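Local structure of nucleoporin nup120 (Schizosaccharomyces pombe, 4GQ2) at residues 413-418 and 593-598; 438-443 and 504-509; 586-591 and 626-631; 726-731 and 803-808. The protein serves as a structural component of the nuclear pore complex, whose nucleoporins can also act as docking partners for transiently associated nuclear transport factors. All blocks are in the same frame, centred on the assembly; numbering follows the deposited sequence.

Three of the four contacts gather around helix 590-605. Contact 3 holds the start of this helix and contact 1 the residues just after; their centres lie 16 Å apart, and they touch where L593 CD2 packs 3.8 Å from M588 CB. Contact 4, its centre 24 Å from that of contact 1, meets the same helix where R597 O lies 3.3 Å from W729 CH2; E694 binds both R597 and W729. Contact 2 stands apart in the beta-propeller domain's helices between strands 390-395 and 520-525, its nearest atoms about 11 Å from contact 1 and about 25 Å from contact 4. It nests in the chain loop that contact 1 closes, and contact 1 alone is touched by another protein.

Contact 1 (413-418 and 593-598); sequences NMSSGD and LSEIRY
An Asx turn overlapping a type I beta turn, M414 to G417, docks on helix 590-605 just before the chain enters helix 419-428. N413 OD1 accepts twice in its carbonyl plane, from S415 N at 2.9 Å and from S415 OG at 2.5 Å, so the serine hydroxyl is pinned in its crowded rotamer between the backbone N and the carbonyl carbon. S594 OG, anti to its own backbone N, reaches between two hydroxyls: S415 OG lies 2.5 Å away, and S416 OG hydrogen-bonds to it at 2.7 Å. Water 1 adds a bridge, donating to S594 O at 2.7 Å and weakly to S415 O. Beside this hydroxyl cluster the N413 amide stacks on the E595 carboxylate with planes 15° apart, its ND2 3.3 Å from E595 CD. S415 CB rests on Y598 CB at 3.8 Å, while Y598 OH hydrogen-bonds to the chain of another protein. An alanine in place of N413 would remove both bonds to S415 and the amide stack, and would probably leave the turn less firmly set against S594. The overlapping Asx and type I turns thus rest on one helix while leading the chain into another.

Contact 2 (438-443 and 504-509); sequences QVALLS and ERFAKL
The F506 ring enters the contact by its edge, with L441 CA in its plane and L441 N near that plane, 3.5 Å from F506 CE1. A440 C approaches the same carbon obliquely at 3.6 Å. Beyond the two segments F444 meets the ring edge-to-face, and V471 and I475 of helix 464-478 and I427 of helix 419-428 also touch it. F506 CG stands anti to its backbone N (chi1 -172°), which swings the ring from the flank of its own helix toward helix 434-443. L441 adds CD1, 4.3 Å from F506 CE1.

The axes of the two helical segments run 9.7 Å apart at 133° between their directions, a slanting, roughly antiparallel pair. They belong to an all-helical insertion of the Nup120/160 beta-propeller domain, between strands 390-395 and 520-525, which share one beta-sheet. A440 sets CB 3.8 Å from F506 CE1 and 3.9 Å from L509 CG. An alanine at F506 would remove the ring, and would probably lose the grip on A440 and L441 and loosen the packing against helix 464-478. Further along, L509, also anti at chi1 (-178°), sends CD2 to S443, 3.7 Å from OG, while S443 touches N47 of helix 46-55 as well.

Contact 3 (586-591 and 626-631); sequences SCMSFS and PNVDPD
N627, just past helix 612-624, opens the contact. Its CB packs 3.8 Å from M588 SD, the two side chains crossing at about a right angle; M588 is bent at chi2 (-56°), which curls the thioether toward the asparagine. The amide end turns to polar partners: ND2 donates back to H623 O, and OD1 accepts from water 2 at 3.1 Å. That water also accepts from S589 N at 2.8 Å, so one molecule ties the asparagine to the backbone where the other segment prepares its helix. The backbone of N627 takes part as well, its O lying 4.1 Å from C587 CB. V628 comes next and is buried. Its CG2 branch makes loose apolar contacts, 4.3 Å from M588 CE and 4.4 Å from C587 CB, and V628 also touches I633 in the helix that follows. D629 is the N-cap of that helix: OD1 accepts from D631 N at 2.8 Å through its anti lone pair, across P630 in the first turn. S589 holds the N-cap position of helix 590-605 in the facing segment. Two short inter-helix connections, one leading into helix 590-605 and the other into helix 630-641 of the Nup120 helical domain, thus pack side by side.

Contact 4 (726-731 and 803-808); sequences LEDWRL and FIRDDT
R730 grips E727 side-on in a salt bridge, two nitrogens on one oxygen: NE meets E727 OE2 at 2.8 Å, almost straight at 169° and on the syn lone pair, while NH2 reaches it at 3.3 Å from above the carboxylate plane. R730 NH2 also forms a salt bridge with D811. R805, poorly ordered, comes near the same oxygen without making a salt bridge: its NH2 is 4.2 Å from E727 OE2, which lies well out of the guanidinium plane. Water 3 links them, accepting from R805 NH2 at 2.6 Å and donating weakly to E727 OE2. Water 3 and the R730-D811 bridge join helix 719-739 to the loop between helices 790-803 and 812-822, in the mostly helical C-terminal part of the chain.

The D728 carboxylate meets the edge of the F803 ring, its plane at 85° to it, OD1 3.7 Å from F803 CD1. R658 fastens both residues, bridging to D728 OD2 and donating to F803 O.

Aliphatic carbons pack on the guanidinium of R805. E727, bent at chi2 (48°), lays CG over one face, off centre, 3.3 Å from R805 NH2. L731 comes tip to tip at the edge, CD1 3.5 Å from R805 NH1.

Contact 1 (413-418 and 593-598)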
loop_
_atom_site.group_PDB
_atom_site.type_symbol
_atom_site.label_atom_id
_atom_site.label_comp_id
_atom_site.label_asym_id
_atom_site.label_seq_id
_atom_site.Cartn_x
_atom_site.Cartn_y
_atom_site.Cartn_z
ATOM N N ASN A 413 9.741 -20.196 -0.897
ATOM C CA ASN A 413 8.330 -20.331 -1.213
ATOM C C ASN A 413 7.826 -18.974 -1.712
ATOM O O ASN A 413 8.477 -17.949 -1.478
ATOM C CB ASN A 413 7.555 -20.800 0.020
ATOM C CG ASN A 413 7.323 -19.684 1.017
ATOM O OD1 ASN A 413 6.406 -18.879 0.860
ATOM N ND2 ASN A 413 8.146 -19.631 2.046
ATOM N N MET A 414 6.673 -18.955 -2.380
ATOM C CA MET A 414 6.195 -17.714 -3.001
ATOM C C MET A 414 5.032 -17.028 -2.278
ATOM O O MET A 414 4.419 -16.120 -2.838
ATOM C CB MET A 414 5.872 -17.923 -4.490
ATOM C CG MET A 414 7.073 -18.307 -5.357
ATOM S SD MET A 414 8.235 -16.959 -5.686
ATOM C CE MET A 414 9.603 -17.366 -4.593
ATOM N N SER A 415 4.762 -17.430 -1.036
ATOM C CA SER A 415 3.674 -16.825 -0.225
ATOM C C SER A 415 3.708 -15.302 -0.164
ATOM O O SER A 415 2.661 -14.670 -0.177
ATOM C CB SER A 415 3.647 -17.392 1.192
ATOM O OG SER A 415 4.868 -17.132 1.855
ATOM N N SER A 416 4.906 -14.721 -0.120
ATOM C CA SER A 416 5.072 -13.265 -0.230
ATOM C C SER A 416 5.835 -12.850 -1.502
ATOM O O SER A 416 6.376 -11.741 -1.585
ATOM C CB SER A 416 5.773 -12.711 1.014
ATOM O OG SER A 416 4.907 -12.733 2.139
ATOM N N GLY A 417 5.874 -13.738 -2.493
ATOM C CA GLY A 417 6.524 -13.431 -3.768
ATOM C C GLY A 417 8.031 -13.585 -3.738
ATOM O O GLY A 417 8.590 -14.134 -2.783
ATOM N N ASP A 418 8.690 -13.089 -4.783
ATOM C CA ASP A 418 10.132 -13.288 -4.947
ATOM C C ASP A 418 10.927 -12.033 -4.565
ATOM O O ASP A 418 10.358 -11.058 -4.074
ATOM C CB ASP A 418 10.441 -13.736 -6.379
ATOM C CG ASP A 418 11.611 -14.733 -6.466
ATOM O OD1 ASP A 418 12.502 -14.742 -5.580
ATOM O OD2 ASP A 418 11.631 -15.517 -7.437
ATOM N N LEU A 593 7.395 -16.850 8.794
ATOM C CA LEU A 593 6.277 -15.937 9.057
ATOM C C LEU A 593 5.397 -15.771 7.838
ATOM O O LEU A 593 4.166 -15.698 7.941
ATOM C CB LEU A 593 6.782 -14.560 9.489
ATOM C CG LEU A 593 7.142 -14.410 10.966
ATOM C CD1 LEU A 593 7.545 -12.973 11.282
ATOM C CD2 LEU A 593 5.974 -14.850 11.842
ATOM N N SER A 594 6.045 -15.720 6.678
ATOM C CA SER A 594 5.358 -15.516 5.419
ATOM C C SER A 594 4.482 -16.727 5.108
ATOM O O SER A 594 3.384 -16.587 4.554
ATOM C CB SER A 594 6.380 -15.242 4.316
ATOM O OG SER A 594 5.753 -15.109 3.062
ATOM N N GLU A 595 4.957 -17.909 5.492
ATOM C CA GLU A 595 4.200 -19.145 5.294
ATOM C C GLU A 595 3.039 -19.241 6.281
ATOM O O GLU A 595 1.952 -19.722 5.937
ATOM C CB GLU A 595 5.114 -20.371 5.415
ATOM C CG GLU A 595 6.154 -20.463 4.307
ATOM C CD GLU A 595 6.946 -21.757 4.326
ATOM O OE1 GLU A 595 7.894 -21.869 5.137
ATOM O OE2 GLU A 595 6.637 -22.651 3.506
ATOM N N ILE A 596 3.282 -18.772 7.507
ATOM C CA ILE A 596 2.280 -18.772 8.563
ATOM C C ILE A 596 1.097 -17.858 8.205
ATOM O O ILE A 596 -0.075 -18.240 8.367
ATOM C CB ILE A 596 2.918 -18.401 9.915
ATOM C CG1 ILE A 596 3.659 -19.615 10.480
ATOM C CG2 ILE A 596 1.874 -17.910 10.904
ATOM C CD1 ILE A 596 4.577 -19.302 11.648
ATOM N N ARG A 597 1.403 -16.672 7.688
ATOM C CA ARG A 597 0.358 -15.721 7.332
ATOM C C ARG A 597 -0.484 -16.203 6.147
ATOM O O ARG A 597 -1.686 -15.948 6.086
ATOM C CB ARG A 597 0.951 -14.337 7.103
ATOM C CG ARG A 597 1.570 -13.785 8.378
ATOM C CD ARG A 597 2.275 -12.448 8.181
ATOM N NE ARG A 597 2.695 -11.944 9.484
ATOM C CZ ARG A 597 3.729 -11.142 9.703
ATOM N NH1 ARG A 597 4.478 -10.717 8.702
ATOM N NH2 ARG A 597 4.015 -10.763 10.942
ATOM N N TYR A 598 0.149 -16.937 5.237
ATOM C CA TYR A 598 -0.559 -17.598 4.147
ATOM C C TYR A 598 -1.502 -18.692 4.662
ATOM O O TYR A 598 -2.613 -18.819 4.176
ATOM C CB TYR A 598 0.442 -18.182 3.136
ATOM C CG TYR A 598 -0.214 -19.034 2.073
ATOM C CD1 TYR A 598 -0.517 -20.374 2.320
ATOM C CD2 TYR A 598 -0.549 -18.497 0.821
ATOM C CE1 TYR A 598 -1.131 -21.161 1.356
ATOM C CE2 TYR A 598 -1.159 -19.279 -0.152
ATOM C CZ TYR A 598 -1.444 -20.607 0.120
ATOM O OH TYR A 598 -2.043 -21.388 -0.837
HETATM O O HOH W 1 2.602 -14.531 2.967
#

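Contact 2 (438-443 and 504-509)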
loop_
_atom_site.group_PDB
_atom_site.type_symbol
_atom_site.label_atom_id
_atom_site.label_comp_id
_atom_site.label_asym_id
_atom_site.label_seq_id
_atom_site.Cartn_x
_atom_site.Cartn_y
_atom_site.Cartn_z
ATOM N N GLN A 438 14.223 8.883 -6.258
ATOM C CA GLN A 438 14.508 9.453 -7.578
ATOM C C GLN A 438 15.989 9.742 -7.777
ATOM O O GLN A 438 16.558 9.402 -8.811
ATOM C CB GLN A 438 13.713 10.736 -7.806
ATOM C CG GLN A 438 12.216 10.540 -7.878
ATOM C CD GLN A 438 11.456 11.849 -7.861
ATOM O OE1 GLN A 438 11.987 12.889 -7.470
ATOM N NE2 GLN A 438 10.203 11.805 -8.292
ATOM N N VAL A 439 16.610 10.374 -6.786
ATOM C CA VAL A 439 18.040 10.674 -6.857
ATOM C C VAL A 439 18.874 9.399 -6.813
ATOM O O VAL A 439 19.817 9.257 -7.586
ATOM C CB VAL A 439 18.478 11.676 -5.768
ATOM C CG1 VAL A 439 19.993 11.808 -5.729
ATOM C CG2 VAL A 439 17.839 13.030 -6.034
ATOM N N ALA A 440 18.515 8.467 -5.929
ATOM C CA ALA A 440 19.165 7.158 -5.901
ATOM C C ALA A 440 19.057 6.451 -7.255
ATOM O O ALA A 440 20.016 5.835 -7.720
ATOM C CB ALA A 440 18.571 6.296 -4.807
ATOM N N LEU A 441 17.887 6.552 -7.882
ATOM C CA LEU A 441 17.656 5.965 -9.198
ATOM C C LEU A 441 18.606 6.514 -10.273
ATOM O O LEU A 441 19.051 5.763 -11.141
ATOM C CB LEU A 441 16.194 6.149 -9.622
ATOM C CG LEU A 441 15.730 5.365 -10.851
ATOM C CD1 LEU A 441 15.983 3.874 -10.667
ATOM C CD2 LEU A 441 14.259 5.636 -11.125
ATOM N N LEU A 442 18.892 7.817 -10.211
ATOM C CA LEU A 442 19.873 8.473 -11.085
ATOM C C LEU A 442 21.235 7.779 -11.040
ATOM O O LEU A 442 21.796 7.410 -12.072
ATOM C CB LEU A 442 20.051 9.932 -10.666
ATOM C CG LEU A 442 19.555 11.111 -11.507
ATOM C CD1 LEU A 442 18.052 11.108 -11.719
ATOM C CD2 LEU A 442 19.988 12.401 -10.828
ATOM N N SER A 443 21.744 7.602 -9.825
ATOM C CA SER A 443 23.029 6.964 -9.570
ATOM C C SER A 443 23.124 5.557 -10.169
ATOM O O SER A 443 24.204 5.119 -10.570
ATOM C CB SER A 443 23.289 6.933 -8.058
ATOM O OG SER A 443 24.394 6.110 -7.727
ATOM N N GLU A 504 19.583 -4.546 -2.305
ATOM C CA GLU A 504 20.144 -4.081 -1.045
ATOM C C GLU A 504 20.942 -2.783 -1.167
ATOM O O GLU A 504 20.746 -1.858 -0.366
ATOM C CB GLU A 504 21.005 -5.152 -0.388
ATOM C CG GLU A 504 21.554 -4.719 0.967
ATOM C CD GLU A 504 21.972 -5.890 1.824
ATOM O OE1 GLU A 504 22.782 -6.716 1.348
ATOM O OE2 GLU A 504 21.492 -5.976 2.976
ATOM N N ARG A 505 21.825 -2.710 -2.161
ATOM C CA ARG A 505 22.632 -1.505 -2.372
ATOM C C ARG A 505 21.738 -0.305 -2.621
ATOM O O ARG A 505 21.956 0.772 -2.063
ATOM C CB ARG A 505 23.586 -1.667 -3.557
ATOM C CG ARG A 505 24.833 -2.469 -3.249
ATOM C CD ARG A 505 25.700 -2.667 -4.488
ATOM N NE ARG A 505 26.501 -3.878 -4.332
ATOM C CZ ARG A 505 26.302 -5.014 -4.998
ATOM N NH1 ARG A 505 25.346 -5.105 -5.923
ATOM N NH2 ARG A 505 27.084 -6.058 -4.750
ATOM N N PHE A 506 20.733 -0.500 -3.469
ATOM C CA PHE A 506 19.808 0.564 -3.795
ATOM C C PHE A 506 19.075 1.055 -2.543
ATOM O O PHE A 506 18.965 2.264 -2.318
ATOM C CB PHE A 506 18.820 0.120 -4.870
ATOM C CG PHE A 506 17.972 1.232 -5.379
ATOM C CD1 PHE A 506 18.480 2.141 -6.299
ATOM C CD2 PHE A 506 16.675 1.405 -4.907
ATOM C CE1 PHE A 506 17.700 3.191 -6.760
ATOM C CE2 PHE A 506 15.889 2.456 -5.362
ATOM C CZ PHE A 506 16.402 3.351 -6.291
ATOM N N ALA A 507 18.608 0.112 -1.724
ATOM C CA ALA A 507 17.917 0.431 -0.477
ATOM C C ALA A 507 18.820 1.196 0.478
ATOM O O ALA A 507 18.371 2.144 1.134
ATOM C CB ALA A 507 17.380 -0.833 0.180
ATOM N N LYS A 508 20.088 0.794 0.546
ATOM C CA LYS A 508 21.077 1.495 1.378
ATOM C C LYS A 508 21.316 2.926 0.907
ATOM O O LYS A 508 21.404 3.839 1.721
ATOM C CB LYS A 508 22.405 0.733 1.444
ATOM C CG LYS A 508 22.441 -0.360 2.500
ATOM C CD LYS A 508 23.878 -0.726 2.849
ATOM C CE LYS A 508 23.957 -1.766 3.959
ATOM N NZ LYS A 508 23.708 -3.151 3.468
ATOM N N LEU A 509 21.404 3.120 -0.405
ATOM C CA LEU A 509 21.584 4.461 -0.957
ATOM C C LEU A 509 20.382 5.351 -0.650
ATOM O O LEU A 509 20.544 6.500 -0.233
ATOM C CB LEU A 509 21.848 4.402 -2.462
ATOM C CG LEU A 509 22.109 5.742 -3.157
ATOM C CD1 LEU A 509 23.138 6.583 -2.399
ATOM C CD2 LEU A 509 22.505 5.533 -4.622
#

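Contact 3 (586-591 and 626-631)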
loop_
_atom_site.group_PDB
_atom_site.type_symbol
_atom_site.label_atom_id
_atom_site.label_comp_id
_atom_site.label_asym_id
_atom_site.label_seq_id
_atom_site.Cartn_x
_atom_site.Cartn_y
_atom_site.Cartn_z
ATOM N N SER A 586 9.157 -14.720 18.033
ATOM C CA SER A 586 10.524 -14.403 17.615
ATOM C C SER A 586 11.358 -15.631 17.235
ATOM O O SER A 586 12.510 -15.495 16.833
ATOM C CB SER A 586 11.231 -13.605 18.708
ATOM O OG SER A 586 11.625 -14.467 19.761
ATOM N N CYS A 587 10.781 -16.822 17.373
ATOM C CA CYS A 587 11.409 -18.060 16.891
ATOM C C CYS A 587 11.285 -18.233 15.374
ATOM O O CYS A 587 11.950 -19.088 14.782
ATOM C CB CYS A 587 10.787 -19.277 17.579
ATOM S SG CYS A 587 11.051 -19.347 19.364
ATOM N N MET A 588 10.424 -17.423 14.760
ATOM C CA MET A 588 10.093 -17.543 13.347
ATOM C C MET A 588 10.880 -16.547 12.511
ATOM O O MET A 588 10.899 -15.353 12.823
ATOM C CB MET A 588 8.593 -17.294 13.122
ATOM C CG MET A 588 7.669 -17.988 14.102
ATOM S SD MET A 588 7.904 -19.773 14.177
ATOM C CE MET A 588 6.741 -20.175 15.480
ATOM N N SER A 589 11.504 -17.039 11.442
ATOM C CA SER A 589 12.170 -16.168 10.471
ATOM C C SER A 589 11.146 -15.551 9.508
ATOM O O SER A 589 9.997 -16.010 9.430
ATOM C CB SER A 589 13.234 -16.948 9.687
ATOM O OG SER A 589 12.642 -17.987 8.921
ATOM N N PHE A 590 11.576 -14.526 8.774
ATOM C CA PHE A 590 10.739 -13.861 7.776
ATOM C C PHE A 590 10.039 -14.873 6.872
ATOM O O PHE A 590 8.849 -14.745 6.588
ATOM C CB PHE A 590 11.574 -12.896 6.922
ATOM C CG PHE A 590 10.805 -12.273 5.784
ATOM C CD1 PHE A 590 10.717 -12.911 4.551
ATOM C CD2 PHE A 590 10.148 -11.053 5.952
ATOM C CE1 PHE A 590 9.996 -12.350 3.507
ATOM C CE2 PHE A 590 9.428 -10.484 4.909
ATOM C CZ PHE A 590 9.351 -11.134 3.683
ATOM N N SER A 591 10.796 -15.874 6.431
ATOM C CA SER A 591 10.309 -16.896 5.514
ATOM C C SER A 591 9.237 -17.784 6.157
ATOM O O SER A 591 8.242 -18.121 5.519
ATOM C CB SER A 591 11.494 -17.727 5.001
ATOM O OG SER A 591 11.069 -18.941 4.403
ATOM N N PRO A 626 8.360 -27.588 13.872
ATOM C CA PRO A 626 9.701 -27.613 13.263
ATOM C C PRO A 626 10.571 -26.396 13.573
ATOM O O PRO A 626 11.771 -26.414 13.304
ATOM C CB PRO A 626 9.413 -27.674 11.760
ATOM C CG PRO A 626 8.034 -27.147 11.607
ATOM C CD PRO A 626 7.300 -27.560 12.846
ATOM N N ASN A 627 9.979 -25.355 14.143
ATOM C CA ASN A 627 10.703 -24.116 14.390
ATOM C C ASN A 627 11.039 -23.884 15.855
ATOM O O ASN A 627 11.848 -23.015 16.180
ATOM C CB ASN A 627 9.918 -22.927 13.821
ATOM C CG ASN A 627 9.818 -22.966 12.306
ATOM O OD1 ASN A 627 10.799 -22.716 11.600
ATOM N ND2 ASN A 627 8.631 -23.280 11.800
ATOM N N VAL A 628 10.426 -24.669 16.737
ATOM C CA VAL A 628 10.592 -24.474 18.176
ATOM C C VAL A 628 11.261 -25.674 18.852
ATOM O O VAL A 628 10.797 -26.815 18.751
ATOM C CB VAL A 628 9.258 -24.121 18.875
ATOM C CG1 VAL A 628 9.508 -23.653 20.296
ATOM C CG2 VAL A 628 8.521 -23.030 18.110
ATOM N N ASP A 629 12.365 -25.368 19.529
ATOM C CA ASP A 629 13.196 -26.292 20.301
ATOM C C ASP A 629 12.400 -27.030 21.405
ATOM O O ASP A 629 11.644 -26.398 22.149
ATOM C CB ASP A 629 14.330 -25.446 20.905
ATOM C CG ASP A 629 15.349 -26.252 21.684
ATOM O OD1 ASP A 629 14.980 -27.208 22.398
ATOM O OD2 ASP A 629 16.543 -25.891 21.599
ATOM N N PRO A 630 12.559 -28.371 21.498
ATOM C CA PRO A 630 11.964 -29.242 22.529
ATOM C C PRO A 630 12.075 -28.743 23.979
ATOM O O PRO A 630 11.098 -28.834 24.728
ATOM C CB PRO A 630 12.733 -30.563 22.375
ATOM C CG PRO A 630 13.507 -30.464 21.095
ATOM C CD PRO A 630 13.167 -29.167 20.418
ATOM N N ASP A 631 13.246 -28.246 24.376
ATOM C CA ASP A 631 13.411 -27.640 25.706
ATOM C C ASP A 631 12.526 -26.405 25.868
ATOM O O ASP A 631 11.904 -26.214 26.916
ATOM C CB ASP A 631 14.873 -27.266 25.981
ATOM C CG ASP A 631 15.057 -26.547 27.318
ATOM O OD1 ASP A 631 15.115 -27.231 28.364
ATOM O OD2 ASP A 631 15.148 -25.299 27.321
HETATM O O HOH W 2 11.905 -19.852 11.316
#

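Contact 4 (726-731 and 803-808)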
loop_
_atom_site.group_PDB
_atom_site.type_symbol
_atom_site.label_atom_id
_atom_site.label_comp_id
_atom_site.label_asym_id
_atom_site.label_seq_id
_atom_site.Cartn_x
_atom_site.Cartn_y
_atom_site.Cartn_z
ATOM N N LEU A 726 -8.448 -15.102 15.599
ATOM C CA LEU A 726 -8.456 -15.296 14.159
ATOM C C LEU A 726 -9.233 -14.180 13.482
ATOM O O LEU A 726 -8.883 -13.739 12.381
ATOM C CB LEU A 726 -9.075 -16.647 13.790
ATOM C CG LEU A 726 -8.208 -17.903 13.780
ATOM C CD1 LEU A 726 -9.051 -19.088 13.330
ATOM C CD2 LEU A 726 -6.993 -17.739 12.875
ATOM N N GLU A 727 -10.285 -13.722 14.147
ATOM C CA GLU A 727 -11.104 -12.662 13.598
ATOM C C GLU A 727 -10.363 -11.331 13.650
ATOM O O GLU A 727 -10.410 -10.554 12.698
ATOM C CB GLU A 727 -12.438 -12.575 14.323
ATOM C CG GLU A 727 -13.449 -11.711 13.587
ATOM C CD GLU A 727 -13.544 -12.036 12.102
ATOM O OE1 GLU A 727 -13.958 -13.173 11.766
ATOM O OE2 GLU A 727 -13.213 -11.150 11.274
ATOM N N ASP A 728 -9.681 -11.081 14.766
ATOM C CA ASP A 728 -8.801 -9.935 14.898
ATOM C C ASP A 728 -7.717 -9.972 13.807
ATOM O O ASP A 728 -7.523 -8.997 13.068
ATOM C CB ASP A 728 -8.151 -9.947 16.286
ATOM C CG ASP A 728 -9.103 -9.501 17.388
ATOM O OD1 ASP A 728 -10.218 -9.031 17.083
ATOM O OD2 ASP A 728 -8.720 -9.608 18.571
ATOM N N TRP A 729 -7.026 -11.109 13.707
ATOM C CA TRP A 729 -5.981 -11.296 12.710
ATOM C C TRP A 729 -6.478 -10.928 11.353
ATOM O O TRP A 729 -5.803 -10.204 10.624
ATOM C CB TRP A 729 -5.453 -12.728 12.701
ATOM C CG TRP A 729 -4.226 -12.847 11.842
ATOM C CD1 TRP A 729 -2.900 -12.652 12.224
ATOM C CD2 TRP A 729 -4.173 -13.148 10.401
ATOM N NE1 TRP A 729 -2.049 -12.816 11.150
ATOM C CE2 TRP A 729 -2.746 -13.109 10.024
ATOM C CE3 TRP A 729 -5.127 -13.421 9.416
ATOM C CZ2 TRP A 729 -2.318 -13.344 8.716
ATOM C CZ3 TRP A 729 -4.683 -13.662 8.103
ATOM C CH2 TRP A 729 -3.312 -13.622 7.766
ATOM N N ARG A 730 -7.671 -11.412 11.014
ATOM C CA ARG A 730 -8.260 -11.176 9.703
ATOM C C ARG A 730 -8.381 -9.696 9.406
ATOM O O ARG A 730 -7.900 -9.238 8.381
ATOM C CB ARG A 730 -9.636 -11.838 9.587
ATOM C CG ARG A 730 -10.254 -11.681 8.213
ATOM C CD ARG A 730 -11.551 -12.461 8.092
ATOM N NE ARG A 730 -12.653 -11.645 8.560
ATOM C CZ ARG A 730 -13.557 -11.058 7.789
ATOM N NH1 ARG A 730 -13.551 -11.210 6.475
ATOM N NH2 ARG A 730 -14.491 -10.328 8.364
ATOM N N LEU A 731 -9.019 -8.957 10.310
ATOM C CA LEU A 731 -9.321 -7.552 10.074
ATOM C C LEU A 731 -8.060 -6.728 10.037
ATOM O O LEU A 731 -7.912 -5.841 9.200
ATOM C CB LEU A 731 -10.282 -7.013 11.134
ATOM C CG LEU A 731 -11.690 -7.620 11.110
ATOM C CD1 LEU A 731 -12.620 -6.819 12.002
ATOM C CD2 LEU A 731 -12.241 -7.666 9.691
ATOM N N PHE A 803 -11.943 -3.487 16.467
ATOM C CA PHE A 803 -11.996 -4.461 17.558
ATOM C C PHE A 803 -13.326 -4.621 18.299
ATOM O O PHE A 803 -13.556 -5.669 18.902
ATOM C CB PHE A 803 -10.868 -4.209 18.560
ATOM C CG PHE A 803 -9.494 -4.383 17.979
ATOM C CD1 PHE A 803 -8.979 -5.657 17.731
ATOM C CD2 PHE A 803 -8.708 -3.274 17.684
ATOM C CE1 PHE A 803 -7.712 -5.817 17.202
ATOM C CE2 PHE A 803 -7.441 -3.429 17.143
ATOM C CZ PHE A 803 -6.941 -4.701 16.907
ATOM N N ILE A 804 -14.186 -3.606 18.292
ATOM C CA ILE A 804 -15.417 -3.710 19.085
ATOM C C ILE A 804 -16.519 -4.370 18.274
ATOM O O ILE A 804 -16.972 -3.837 17.262
ATOM C CB ILE A 804 -15.817 -2.399 19.827
ATOM C CG1 ILE A 804 -16.412 -1.341 18.886
ATOM C CG2 ILE A 804 -14.638 -1.863 20.645
ATOM C CD1 ILE A 804 -17.922 -1.232 18.957
ATOM N N ARG A 805 -16.921 -5.552 18.733
ATOM C CA ARG A 805 -17.675 -6.506 17.921
ATOM C C ARG A 805 -19.028 -6.888 18.522
ATOM O O ARG A 805 -19.288 -6.639 19.702
ATOM C CB ARG A 805 -16.840 -7.776 17.715
ATOM C CG ARG A 805 -15.371 -7.534 17.390
ATOM C CD ARG A 805 -14.645 -8.820 17.027
ATOM N NE ARG A 805 -15.412 -9.592 16.056
ATOM C CZ ARG A 805 -15.500 -9.302 14.761
ATOM N NH1 ARG A 805 -14.853 -8.259 14.254
ATOM N NH2 ARG A 805 -16.238 -10.066 13.969
ATOM N N ASP A 806 -19.878 -7.497 17.689
ATOM C CA ASP A 806 -21.194 -8.024 18.090
ATOM C C ASP A 806 -21.891 -8.764 16.938
ATOM O O ASP A 806 -21.478 -8.656 15.779
ATOM C CB ASP A 806 -22.102 -6.914 18.649
ATOM C CG ASP A 806 -22.066 -5.648 17.810
ATOM O OD1 ASP A 806 -22.566 -5.673 16.667
ATOM O OD2 ASP A 806 -21.541 -4.626 18.299
ATOM N N ASP A 807 -22.944 -9.513 17.272
ATOM C CA ASP A 807 -23.743 -10.260 16.289
ATOM C C ASP A 807 -24.390 -9.323 15.267
ATOM O O ASP A 807 -24.405 -9.603 14.064
ATOM C CB ASP A 807 -24.852 -11.072 16.984
ATOM C CG ASP A 807 -24.438 -11.609 18.352
ATOM O OD1 ASP A 807 -23.439 -12.357 18.435
ATOM O OD2 ASP A 807 -25.131 -11.296 19.345
ATOM N N THR A 808 -24.910 -8.207 15.773
ATOM C CA THR A 808 -25.709 -7.253 15.001
ATOM C C THR A 808 -24.936 -6.485 13.924
ATOM O O THR A 808 -25.505 -6.127 12.892
ATOM C CB THR A 808 -26.469 -6.263 15.928
ATOM O OG1 THR A 808 -26.645 -5.007 15.263
ATOM C CG2 THR A 808 -25.717 -6.025 17.241
HETATM O O HOH W 3 -15.423 -9.163 11.673
#